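Local coordinates for protein NRPS (Penicillium fellutanum, PDB 6NKI) that is an NRPS (nonribosomal peptide synthetase) protein that has a Rossmann-type fold of the male sterility protein family and binds NADPH dihydro-nicotinamide-adenine-dinucleotide phosphate, at residues V52-P57 against I84-G89; D268-V273 against P382-Q387; W323-L328 against A398-A403. All coordinates share one frame; numbering follows the deposited sequence.

Overall arrangement
Interaction 1 is backbone chemistry: two parallel strands at the edge of the seven-stranded sheet are laced by hydrogen bonds, and the loop that follows one of them reaches the bound NDP. Interactions 2 and 3 lie across the chain's centre from it, about 37 and 36 Å away respectively between centres, and both rest on apolar side chains. Interaction 2 is a surface contact, in which a proline-rich loop covers aromatic rings of a smaller mixed sheet; interaction 3 is a buried helix pair built from alanines and branched aliphatic side chains. These two never touch, their nearest atoms being about 7 Å apart, but the loop of 382-387 leads into the helix that carries 398-403.

Interaction 1: residues V52-P57 against I84-G89; sequences VLARAP and IQVWPG. With NDP (NADPH dihydro-nicotinamide-adenine-dinucleotide phosphate), chain B.
Val52 and Ala54 each present backbone atoms to the segment 84-89, and four hydrogen bonds run down the parallel pair. Val52 uses both its polar atoms, its N donating to Gln85 O at 3.0 Å and its O accepting from Trp87 N. Ala54 repeats the pattern one step on: its N donates to Trp87 O, and its O takes Gly89 N at 3.1 Å, which carries the pairing past the strand's end. Pro88 costs the ladder nothing, because its nitrogen lies on the side of its strand turned from 47-54. Gly89 has no side chain, and the space beside its CA is taken by Leu53 CD1, 3.6 Å away.

On the face shared by Val52, Ala54, Val86 and Pro88, branched and small side chains pack closely: Val86 CG1 meets Ala54 CB, and Val86 CG2 meets Val52 CG2 at 3.9 Å. The two strands belong to a beta-alpha-beta unit of the Rossmann fold, and just past the end of the first, Arg55 turns from its partner segment to NDP. Its CG is anti to the backbone N (chi1 -175°) and the chain runs extended to NE, a long reach suited to a phosphate. Arg55 NH2 then gives NDP O2X, on the phosphate of the adenosine ribose, a nearly straight bond of 2.7 Å (163° at the hydrogen) in the guanidinium plane, while N7A of the adenine lies over one guanidinium face. A basic residue after the second strand is consistent with binding of the phosphorylated form of the cofactor.

Farther out, Val52, Ile84 and Val86 all rest on Ile66 of the crossover helix 59-72. Trp87 is on the other face, its ring stacked with those of Tyr51 and His102. Thr30, Asp90 and Asn244 hydrogen-bond NDP as well.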
loop_
_atom_site.group_PDB
_atom_site.type_symbol
_atom_site.label_atom_id
_atom_site.label_comp_id
_atom_site.label_asym_id
_atom_site.label_seq_id
_atom_site.Cartn_x
_atom_site.Cartn_y
_atom_site.Cartn_z
ATOM N N VAL A 52 10.724 22.309 -13.081
ATOM C CA VAL A 52 11.613 21.160 -12.916
ATOM C C VAL A 52 13.032 21.505 -13.394
ATOM O O VAL A 52 13.237 21.949 -14.534
ATOM C CB VAL A 52 11.060 19.906 -13.611
ATOM C CG1 VAL A 52 9.763 19.510 -12.961
ATOM C CG2 VAL A 52 10.818 20.149 -15.078
ATOM N N LEU A 53 13.994 21.314 -12.492
ATOM C CA LEU A 53 15.400 21.340 -12.832
ATOM C C LEU A 53 15.675 20.322 -13.921
ATOM O O LEU A 53 15.249 19.168 -13.834
ATOM C CB LEU A 53 16.242 21.029 -11.591
ATOM C CG LEU A 53 17.723 21.443 -11.728
ATOM C CD1 LEU A 53 17.843 22.965 -11.955
ATOM C CD2 LEU A 53 18.616 21.041 -10.547
ATOM N N ALA A 54 16.379 20.745 -14.957
ATOM C CA ALA A 54 16.801 19.851 -16.024
ATOM C C ALA A 54 18.307 19.962 -16.187
ATOM O O ALA A 54 18.827 21.046 -16.478
ATOM C CB ALA A 54 16.101 20.172 -17.339
ATOM N N ARG A 55 18.997 18.839 -15.982
ATOM C CA ARG A 55 20.445 18.792 -16.148
ATOM C C ARG A 55 20.858 19.341 -17.504
ATOM O O ARG A 55 21.834 20.094 -17.607
ATOM C CB ARG A 55 20.926 17.347 -15.967
ATOM C CG ARG A 55 22.432 17.143 -15.983
ATOM C CD ARG A 55 22.793 15.694 -15.653
ATOM N NE ARG A 55 24.229 15.437 -15.761
ATOM C CZ ARG A 55 24.804 14.266 -15.497
ATOM N NH1 ARG A 55 26.118 14.122 -15.630
ATOM N NH2 ARG A 55 24.066 13.240 -15.094
ATOM N N ALA A 56 20.099 19.015 -18.547
ATOM C CA ALA A 56 20.468 19.418 -19.898
ATOM C C ALA A 56 20.311 20.930 -20.062
ATOM O O ALA A 56 19.379 21.521 -19.514
ATOM C CB ALA A 56 19.624 18.683 -20.942
ATOM N N PRO A 57 21.206 21.577 -20.823
ATOM C CA PRO A 57 21.240 23.047 -20.863
ATOM C C PRO A 57 20.162 23.664 -21.743
ATOM O O PRO A 57 19.568 24.684 -21.382
ATOM C CB PRO A 57 22.636 23.337 -21.424
ATOM C CG PRO A 57 22.921 22.158 -22.299
ATOM C CD PRO A 57 22.283 20.976 -21.628
ATOM N N ILE A 84 3.853 22.359 -17.011
ATOM C CA ILE A 84 5.257 22.117 -16.728
ATOM C C ILE A 84 6.101 23.238 -17.330
ATOM O O ILE A 84 5.859 23.683 -18.459
ATOM C CB ILE A 84 5.659 20.726 -17.262
ATOM C CG1 ILE A 84 7.018 20.292 -16.740
ATOM C CG2 ILE A 84 5.638 20.686 -18.774
ATOM C CD1 ILE A 84 7.223 18.800 -16.933
ATOM N N GLN A 85 7.050 23.739 -16.545
ATOM C CA GLN A 85 8.054 24.666 -17.050
ATOM C C GLN A 85 9.425 24.153 -16.649
ATOM O O GLN A 85 9.648 23.791 -15.488
ATOM C CB GLN A 85 7.836 26.093 -16.545
ATOM C CG GLN A 85 6.619 26.745 -17.160
ATOM C CD GLN A 85 6.497 28.214 -16.806
ATOM O OE1 GLN A 85 7.326 28.767 -16.075
ATOM N NE2 GLN A 85 5.455 28.854 -17.322
ATOM N N VAL A 86 10.333 24.118 -17.604
ATOM C CA VAL A 86 11.638 23.523 -17.396
ATOM C C VAL A 86 12.648 24.643 -17.169
ATOM O O VAL A 86 12.692 25.619 -17.931
ATOM C CB VAL A 86 12.023 22.640 -18.591
ATOM C CG1 VAL A 86 13.395 22.072 -18.408
ATOM C CG2 VAL A 86 11.011 21.528 -18.748
ATOM N N TRP A 87 13.442 24.517 -16.113
ATOM C CA TRP A 87 14.523 25.461 -15.844
ATOM C C TRP A 87 15.862 24.778 -16.022
ATOM O O TRP A 87 16.238 23.924 -15.182
ATOM C CB TRP A 87 14.432 26.041 -14.436
ATOM C CG TRP A 87 13.311 26.985 -14.178
ATOM C CD1 TRP A 87 12.442 27.523 -15.082
ATOM C CD2 TRP A 87 12.939 27.495 -12.908
ATOM N NE1 TRP A 87 11.546 28.346 -14.442
ATOM C CE2 TRP A 87 11.833 28.338 -13.102
ATOM C CE3 TRP A 87 13.440 27.322 -11.621
ATOM C CZ2 TRP A 87 11.224 28.997 -12.059
ATOM C CZ3 TRP A 87 12.830 27.981 -10.586
ATOM C CH2 TRP A 87 11.738 28.808 -10.807
ATOM N N PRO A 88 16.629 25.119 -17.039
ATOM C CA PRO A 88 17.989 24.588 -17.170
ATOM C C PRO A 88 18.826 24.906 -15.935
ATOM O O PRO A 88 18.769 26.011 -15.391
ATOM C CB PRO A 88 18.527 25.291 -18.416
ATOM C CG PRO A 88 17.294 25.701 -19.183
ATOM C CD PRO A 88 16.277 26.035 -18.141
ATOM N N GLY A 89 19.605 23.927 -15.505
ATOM C CA GLY A 89 20.377 24.100 -14.295
ATOM C C GLY A 89 21.286 22.920 -14.040
ATOM O O GLY A 89 21.441 22.033 -14.882
HETATM P PA NDP B . 19.766 8.839 -11.216
HETATM O O1A NDP B . 20.979 8.530 -10.388
HETATM O O2A NDP B . 19.940 9.217 -12.664
HETATM O O5B NDP B . 18.716 9.928 -10.474
HETATM C C5B NDP B . 19.463 10.973 -9.956
HETATM C C4B NDP B . 18.814 12.301 -10.352
HETATM O O4B NDP B . 19.757 13.365 -10.046
HETATM C C3B NDP B . 18.476 12.315 -11.834
HETATM O O3B NDP B . 17.300 13.029 -12.013
HETATM C C2B NDP B . 19.638 13.139 -12.497
HETATM O O2B NDP B . 19.276 13.854 -13.597
HETATM C C1B NDP B . 19.990 14.104 -11.263
HETATM N N9A NDP B . 21.420 14.580 -11.291
HETATM C C8A NDP B . 22.612 13.829 -11.166
HETATM N N7A NDP B . 23.735 14.590 -11.238
HETATM C C5A NDP B . 23.242 15.901 -11.422
HETATM C C6A NDP B . 23.887 17.148 -11.570
HETATM N N6A NDP B . 25.263 17.246 -11.553
HETATM N N1A NDP B . 23.174 18.302 -11.743
HETATM C C2A NDP B . 21.813 18.146 -11.759
HETATM N N3A NDP B . 21.059 17.054 -11.626
HETATM C C4A NDP B . 21.809 15.910 -11.456
HETATM O O3 NDP B . 18.871 7.416 -11.225
HETATM P PN NDP B . 18.916 6.686 -9.783
HETATM O O1N NDP B . 17.930 5.585 -9.759
HETATM O O2N NDP B . 20.341 6.462 -9.320
HETATM O O5D NDP B . 18.282 7.779 -8.431
HETATM C C5D NDP B . 16.947 8.251 -8.641
HETATM C C4D NDP B . 16.092 8.292 -7.282
HETATM O O4D NDP B . 15.890 6.970 -6.762
HETATM C C3D NDP B . 16.802 9.101 -6.157
HETATM O O3D NDP B . 15.969 10.177 -5.769
HETATM C C2D NDP B . 17.014 8.130 -4.961
HETATM O O2D NDP B . 16.521 8.632 -3.732
HETATM C C1D NDP B . 16.156 6.947 -5.324
HETATM N N1N NDP B . 16.808 5.570 -5.096
HETATM C C2N NDP B . 16.346 4.590 -5.921
HETATM C C3N NDP B . 16.822 3.336 -5.897
HETATM C C7N NDP B . 16.095 2.493 -6.817
HETATM O O7N NDP B . 15.731 2.800 -7.948
HETATM N N7N NDP B . 15.691 1.314 -6.279
HETATM C C4N NDP B . 17.957 2.883 -4.965
HETATM C C5N NDP B . 18.310 3.962 -3.981
HETATM C C6N NDP B . 17.766 5.214 -4.054
HETATM P P2B NDP B . 19.801 13.084 -15.223
HETATM O O1X NDP B . 19.109 14.021 -16.164
HETATM O O2X NDP B . 21.331 13.153 -15.165
HETATM O O3X NDP B . 19.172 11.745 -15.002
#

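Interaction 2: residues D268-V273 against P382-Q387; sequences DNWLFV and PVPIYQ
Trp270 and Phe272 are covered by the proline-rich segment 382-387, a loop leading into helix 389-410. Both rings belong to strand 270-275, the middle strand of a three-stranded mixed sheet, and, two residues apart, they project on the same side of it; Leu271, between them, faces the other way, toward Phe233 and Phe322. A backbone hydrogen bond between Trp270 and Val375 ties the strand to the same long connection.

The CH-pi contacts all use one face of the indole. With CG anti to the backbone N (chi1 -176°), Trp270 brings that atom against Val383 CG2, which lies over the five-membered ring, 4.0 Å from its centroid and 29° off the normal. Pro384 CD sits over the same face, 4.3 Å from that centroid, while Pro384 CG reaches the six-membered part, 3.6 Å from Trp270 CZ2. Proline and valine suit a flat aromatic surface: the ring methylenes and the branched methyl give compact apolar groups that can lie against it. Proline also limits the loop's backbone freedom.

Apolar contact to Phe272 is looser. Phe272 CZ lies 4.2 Å from Pro382 CD, and a face of the phenyl ring is met from within its own strand, where Trp270 CD1 stands over the centre, 3.6 Å above the plane.

Polar atoms take part in the contact without hydrogen-bonding across it. The end of the Gln387 side chain comes to the indole edge, its amide plane turned 61° from the ring. At the rim of the phenyl ring, Pro382 O lies in the ring plane, 4.0 Å from Phe272 CE1.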
loop_
_atom_site.group_PDB
_atom_site.type_symbol
_atom_site.label_atom_id
_atom_site.label_comp_id
_atom_site.label_asym_id
_atom_site.label_seq_id
_atom_site.Cartn_x
_atom_site.Cartn_y
_atom_site.Cartn_z
ATOM N N ASP A 268 17.603 -14.093 7.241
ATOM C CA ASP A 268 16.941 -13.413 8.341
ATOM C C ASP A 268 17.257 -11.919 8.383
ATOM O O ASP A 268 16.712 -11.211 9.234
ATOM C CB ASP A 268 17.319 -14.092 9.666
ATOM C CG ASP A 268 16.277 -13.886 10.761
ATOM O OD1 ASP A 268 15.292 -13.148 10.535
ATOM O OD2 ASP A 268 16.430 -14.508 11.838
ATOM N N ASN A 269 18.103 -11.414 7.485
ATOM C CA ASN A 269 18.342 -9.981 7.437
ATOM C C ASN A 269 17.161 -9.251 6.819
ATOM O O ASN A 269 16.310 -9.828 6.136
ATOM C CB ASN A 269 19.586 -9.606 6.617
ATOM C CG ASN A 269 20.885 -9.870 7.342
ATOM O OD1 ASN A 269 20.933 -9.963 8.571
ATOM N ND2 ASN A 269 21.968 -9.872 6.588
ATOM N N TRP A 270 17.156 -7.938 7.025
ATOM C CA TRP A 270 16.085 -7.062 6.577
ATOM C C TRP A 270 16.542 -6.209 5.395
ATOM O O TRP A 270 17.653 -5.666 5.401
ATOM C CB TRP A 270 15.616 -6.151 7.715
ATOM C CG TRP A 270 14.488 -5.344 7.268
ATOM C CD1 TRP A 270 14.540 -4.108 6.703
ATOM C CD2 TRP A 270 13.118 -5.701 7.326
ATOM N NE1 TRP A 270 13.285 -3.676 6.387
ATOM C CE2 TRP A 270 12.388 -4.633 6.771
ATOM C CE3 TRP A 270 12.428 -6.823 7.796
ATOM C CZ2 TRP A 270 11.005 -4.652 6.678
ATOM C CZ3 TRP A 270 11.049 -6.838 7.700
ATOM C CH2 TRP A 270 10.357 -5.763 7.140
ATOM N N LEU A 271 15.662 -6.078 4.403
ATOM C CA LEU A 271 15.900 -5.332 3.171
ATOM C C LEU A 271 14.915 -4.160 3.089
ATOM O O LEU A 271 13.694 -4.369 3.074
ATOM C CB LEU A 271 15.720 -6.240 1.950
ATOM C CG LEU A 271 16.011 -5.691 0.549
ATOM C CD1 LEU A 271 17.521 -5.556 0.359
ATOM C CD2 LEU A 271 15.374 -6.514 -0.578
ATOM N N PHE A 272 15.440 -2.935 2.990
ATOM C CA PHE A 272 14.592 -1.743 2.915
ATOM C C PHE A 272 14.198 -1.482 1.468
ATOM O O PHE A 272 14.968 -0.901 0.701
ATOM C CB PHE A 272 15.291 -0.523 3.509
ATOM C CG PHE A 272 15.492 -0.594 5.004
ATOM C CD1 PHE A 272 14.421 -0.372 5.875
ATOM C CD2 PHE A 272 16.758 -0.832 5.540
ATOM C CE1 PHE A 272 14.597 -0.427 7.238
ATOM C CE2 PHE A 272 16.938 -0.880 6.913
ATOM C CZ PHE A 272 15.844 -0.684 7.760
ATOM N N VAL A 273 12.975 -1.848 1.107
ATOM C CA VAL A 273 12.459 -1.599 -0.233
ATOM C C VAL A 273 10.961 -1.248 -0.157
ATOM O O VAL A 273 10.222 -1.747 0.705
ATOM C CB VAL A 273 12.765 -2.821 -1.144
ATOM C CG1 VAL A 273 12.104 -4.057 -0.600
ATOM C CG2 VAL A 273 12.296 -2.606 -2.552
ATOM N N PRO A 382 16.409 1.664 11.310
ATOM C CA PRO A 382 15.071 1.543 11.916
ATOM C C PRO A 382 14.317 0.301 11.457
ATOM O O PRO A 382 13.237 0.387 10.861
ATOM C CB PRO A 382 14.382 2.829 11.438
ATOM C CG PRO A 382 14.963 3.056 10.097
ATOM C CD PRO A 382 16.420 2.676 10.240
ATOM N N VAL A 383 14.872 -0.870 11.745
ATOM C CA VAL A 383 14.214 -2.096 11.279
ATOM C C VAL A 383 12.882 -2.254 12.014
ATOM O O VAL A 383 12.850 -2.179 13.258
ATOM C CB VAL A 383 15.137 -3.316 11.476
ATOM C CG1 VAL A 383 15.427 -3.579 12.953
ATOM C CG2 VAL A 383 14.564 -4.549 10.803
ATOM N N PRO A 384 11.763 -2.387 11.304
ATOM C CA PRO A 384 10.453 -2.496 11.974
ATOM C C PRO A 384 10.323 -3.781 12.766
ATOM O O PRO A 384 10.395 -4.879 12.211
ATOM C CB PRO A 384 9.451 -2.441 10.815
ATOM C CG PRO A 384 10.216 -2.806 9.619
ATOM C CD PRO A 384 11.609 -2.286 9.846
ATOM N N ILE A 385 10.135 -3.629 14.082
ATOM C CA ILE A 385 9.875 -4.755 14.975
ATOM C C ILE A 385 8.674 -5.557 14.490
ATOM O O ILE A 385 8.661 -6.793 14.552
ATOM C CB ILE A 385 9.682 -4.236 16.414
ATOM C CG1 ILE A 385 9.444 -5.385 17.395
ATOM C CG2 ILE A 385 8.584 -3.177 16.477
ATOM C CD1 ILE A 385 9.534 -4.966 18.859
ATOM N N TYR A 386 7.656 -4.864 13.992
ATOM C CA TYR A 386 6.479 -5.473 13.400
ATOM C C TYR A 386 6.088 -4.658 12.180
ATOM O O TYR A 386 6.222 -3.431 12.180
ATOM C CB TYR A 386 5.321 -5.540 14.408
ATOM C CG TYR A 386 4.002 -6.069 13.857
ATOM C CD1 TYR A 386 3.826 -7.421 13.568
ATOM C CD2 TYR A 386 2.920 -5.212 13.664
ATOM C CE1 TYR A 386 2.612 -7.900 13.078
ATOM C CE2 TYR A 386 1.704 -5.679 13.180
ATOM C CZ TYR A 386 1.553 -7.022 12.889
ATOM O OH TYR A 386 0.344 -7.482 12.407
ATOM N N GLN A 387 5.623 -5.347 11.138
ATOM C CA GLN A 387 5.244 -4.698 9.904
ATOM C C GLN A 387 3.931 -5.332 9.443
ATOM O O GLN A 387 3.864 -6.570 9.293
ATOM C CB GLN A 387 6.292 -4.825 8.799
ATOM C CG GLN A 387 5.895 -4.021 7.583
ATOM C CD GLN A 387 6.673 -4.387 6.350
ATOM O OE1 GLN A 387 7.293 -5.433 6.304
ATOM N NE2 GLN A 387 6.677 -3.509 5.356
#

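Interaction 3: residues W323-L328 against A398-A403; sequences WKAIML and AVVRNA
Ala325, Ile326 and Leu328 meet Val399, Val400 and Ala403 with no flat group between them, so there is neither a ring face nor a ring edge within this contact. The nearby rings lie around it: Trp323 turns away from helix 389-410 and stacks on Tyr262, while Trp250 of helix 248-259 touches both Ile326 and Val399.

Ala325 CB points toward the other helix and meets two methyls, Val399 CG1 at 3.4 Å and Val400 CG2 at 3.5 Å. From helix 389-410, Ala403 also points its CB at the partner backbone, 3.5 Å from Ile326 O. Alanines suit these places, since a side chain of one carbon lets the axes come as near as 7.6 Å.

The contact joins helix 319-330 to the long helix 389-410 within the smaller, mainly helical part of the fold; their segments here run in the same general direction, with axes 38° apart.

Ile326 starts away from the partner helix, but its chain turns back: with CG1 anti to the carbonyl carbon and chi2 -66°, Ile326 CD1 arrives at Val399 CG2 (3.3 Å) and at Ala403 CB (3.9 Å). Valine suits position 399 because its two methyls can serve different neighbours, CG1 meeting Ala325 and CG2 meeting Ile326. On the exposed flank, Leu328 CD2 rests on Val400 CG1 at 3.6 Å, and Leu328 also packs on His289 of the second subunit.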
loop_
_atom_site.group_PDB
_atom_site.type_symbol
_atom_site.label_atom_id
_atom_site.label_comp_id
_atom_site.label_asym_id
_atom_site.label_seq_id
_atom_site.Cartn_x
_atom_site.Cartn_y
_atom_site.Cartn_z
ATOM N N TRP A 323 13.841 -13.229 -1.850
ATOM C CA TRP A 323 14.275 -14.137 -2.909
ATOM C C TRP A 323 13.206 -15.151 -3.310
ATOM O O TRP A 323 13.121 -15.503 -4.493
ATOM C CB TRP A 323 15.540 -14.881 -2.518
ATOM C CG TRP A 323 16.771 -14.060 -2.518
ATOM C CD1 TRP A 323 17.493 -13.661 -1.435
ATOM C CD2 TRP A 323 17.414 -13.503 -3.658
ATOM N NE1 TRP A 323 18.578 -12.920 -1.835
ATOM C CE2 TRP A 323 18.547 -12.806 -3.200
ATOM C CE3 TRP A 323 17.152 -13.537 -5.028
ATOM C CZ2 TRP A 323 19.421 -12.168 -4.062
ATOM C CZ3 TRP A 323 18.018 -12.889 -5.881
ATOM C CH2 TRP A 323 19.131 -12.216 -5.396
ATOM N N LYS A 324 12.383 -15.639 -2.370
ATOM C CA LYS A 324 11.370 -16.577 -2.830
ATOM C C LYS A 324 10.367 -15.891 -3.727
ATOM O O LYS A 324 9.701 -16.567 -4.518
ATOM C CB LYS A 324 10.676 -17.315 -1.675
ATOM C CG LYS A 324 9.963 -16.513 -0.623
ATOM C CD LYS A 324 9.149 -17.450 0.307
ATOM C CE LYS A 324 9.986 -18.309 1.281
ATOM N NZ LYS A 324 10.616 -17.562 2.414
ATOM N N ALA A 325 10.294 -14.555 -3.662
ATOM C CA ALA A 325 9.429 -13.787 -4.543
ATOM C C ALA A 325 10.072 -13.591 -5.908
ATOM O O ALA A 325 9.395 -13.703 -6.935
ATOM C CB ALA A 325 9.094 -12.450 -3.890
ATOM N N ILE A 326 11.374 -13.273 -5.926
ATOM C CA ILE A 326 12.158 -13.313 -7.163
ATOM C C ILE A 326 11.914 -14.632 -7.903
ATOM O O ILE A 326 11.477 -14.655 -9.062
ATOM C CB ILE A 326 13.660 -13.111 -6.850
ATOM C CG1 ILE A 326 13.986 -11.692 -6.295
ATOM C CG2 ILE A 326 14.530 -13.537 -8.041
ATOM C CD1 ILE A 326 13.775 -10.500 -7.289
ATOM N N MET A 327 12.171 -15.753 -7.229
ATOM C CA MET A 327 12.055 -17.037 -7.917
ATOM C C MET A 327 10.621 -17.317 -8.349
ATOM O O MET A 327 10.403 -17.913 -9.411
ATOM C CB MET A 327 12.564 -18.174 -7.028
ATOM C CG MET A 327 14.066 -18.161 -6.702
ATOM S SD MET A 327 14.484 -19.549 -5.645
ATOM C CE MET A 327 13.784 -19.053 -4.086
ATOM N N LEU A 328 9.641 -16.885 -7.553
ATOM C CA LEU A 328 8.245 -17.036 -7.942
ATOM C C LEU A 328 7.935 -16.283 -9.231
ATOM O O LEU A 328 7.181 -16.772 -10.079
ATOM C CB LEU A 328 7.340 -16.553 -6.812
ATOM C CG LEU A 328 5.848 -16.919 -6.849
ATOM C CD1 LEU A 328 5.344 -17.028 -5.423
ATOM C CD2 LEU A 328 4.990 -15.927 -7.650
ATOM N N ALA A 398 5.182 -6.534 -5.470
ATOM C CA ALA A 398 5.920 -5.607 -6.322
ATOM C C ALA A 398 7.206 -6.252 -6.840
ATOM O O ALA A 398 7.524 -6.140 -8.033
ATOM C CB ALA A 398 6.193 -4.298 -5.570
ATOM N N VAL A 399 7.921 -6.988 -5.981
ATOM C CA VAL A 399 9.096 -7.717 -6.458
ATOM C C VAL A 399 8.701 -8.855 -7.380
ATOM O O VAL A 399 9.302 -9.018 -8.451
ATOM C CB VAL A 399 10.000 -8.189 -5.305
ATOM C CG1 VAL A 399 9.318 -9.137 -4.428
ATOM C CG2 VAL A 399 11.191 -8.921 -5.896
ATOM N N VAL A 400 7.653 -9.619 -7.028
ATOM C CA VAL A 400 7.227 -10.696 -7.913
ATOM C C VAL A 400 6.930 -10.151 -9.298
ATOM O O VAL A 400 7.317 -10.738 -10.311
ATOM C CB VAL A 400 6.011 -11.461 -7.343
ATOM C CG1 VAL A 400 5.439 -12.425 -8.400
ATOM C CG2 VAL A 400 6.384 -12.287 -6.118
ATOM N N ARG A 401 6.219 -9.036 -9.370
ATOM C CA ARG A 401 5.843 -8.541 -10.690
ATOM C C ARG A 401 7.067 -8.026 -11.447
ATOM O O ARG A 401 7.086 -8.034 -12.685
ATOM C CB ARG A 401 4.785 -7.434 -10.587
ATOM C CG ARG A 401 3.491 -7.747 -9.851
ATOM C CD ARG A 401 2.724 -8.899 -10.472
ATOM N NE ARG A 401 2.424 -8.700 -11.889
ATOM C CZ ARG A 401 1.390 -8.005 -12.354
ATOM N NH1 ARG A 401 0.547 -7.417 -11.511
ATOM N NH2 ARG A 401 1.206 -7.894 -13.664
ATOM N N ASN A 402 8.097 -7.581 -10.727
ATOM C CA ASN A 402 9.293 -7.085 -11.393
ATOM C C ASN A 402 10.181 -8.240 -11.862
ATOM O O ASN A 402 10.677 -8.236 -12.997
ATOM C CB ASN A 402 10.061 -6.135 -10.456
ATOM C CG ASN A 402 9.339 -4.780 -10.236
ATOM O OD1 ASN A 402 8.832 -4.172 -11.174
ATOM N ND2 ASN A 402 9.305 -4.319 -8.989
ATOM N N ALA A 403 10.364 -9.252 -11.019
ATOM C CA ALA A 403 11.141 -10.414 -11.427
ATOM C C ALA A 403 10.492 -11.152 -12.594
ATOM O O ALA A 403 11.188 -11.792 -13.386
ATOM C CB ALA A 403 11.323 -11.350 -10.233
#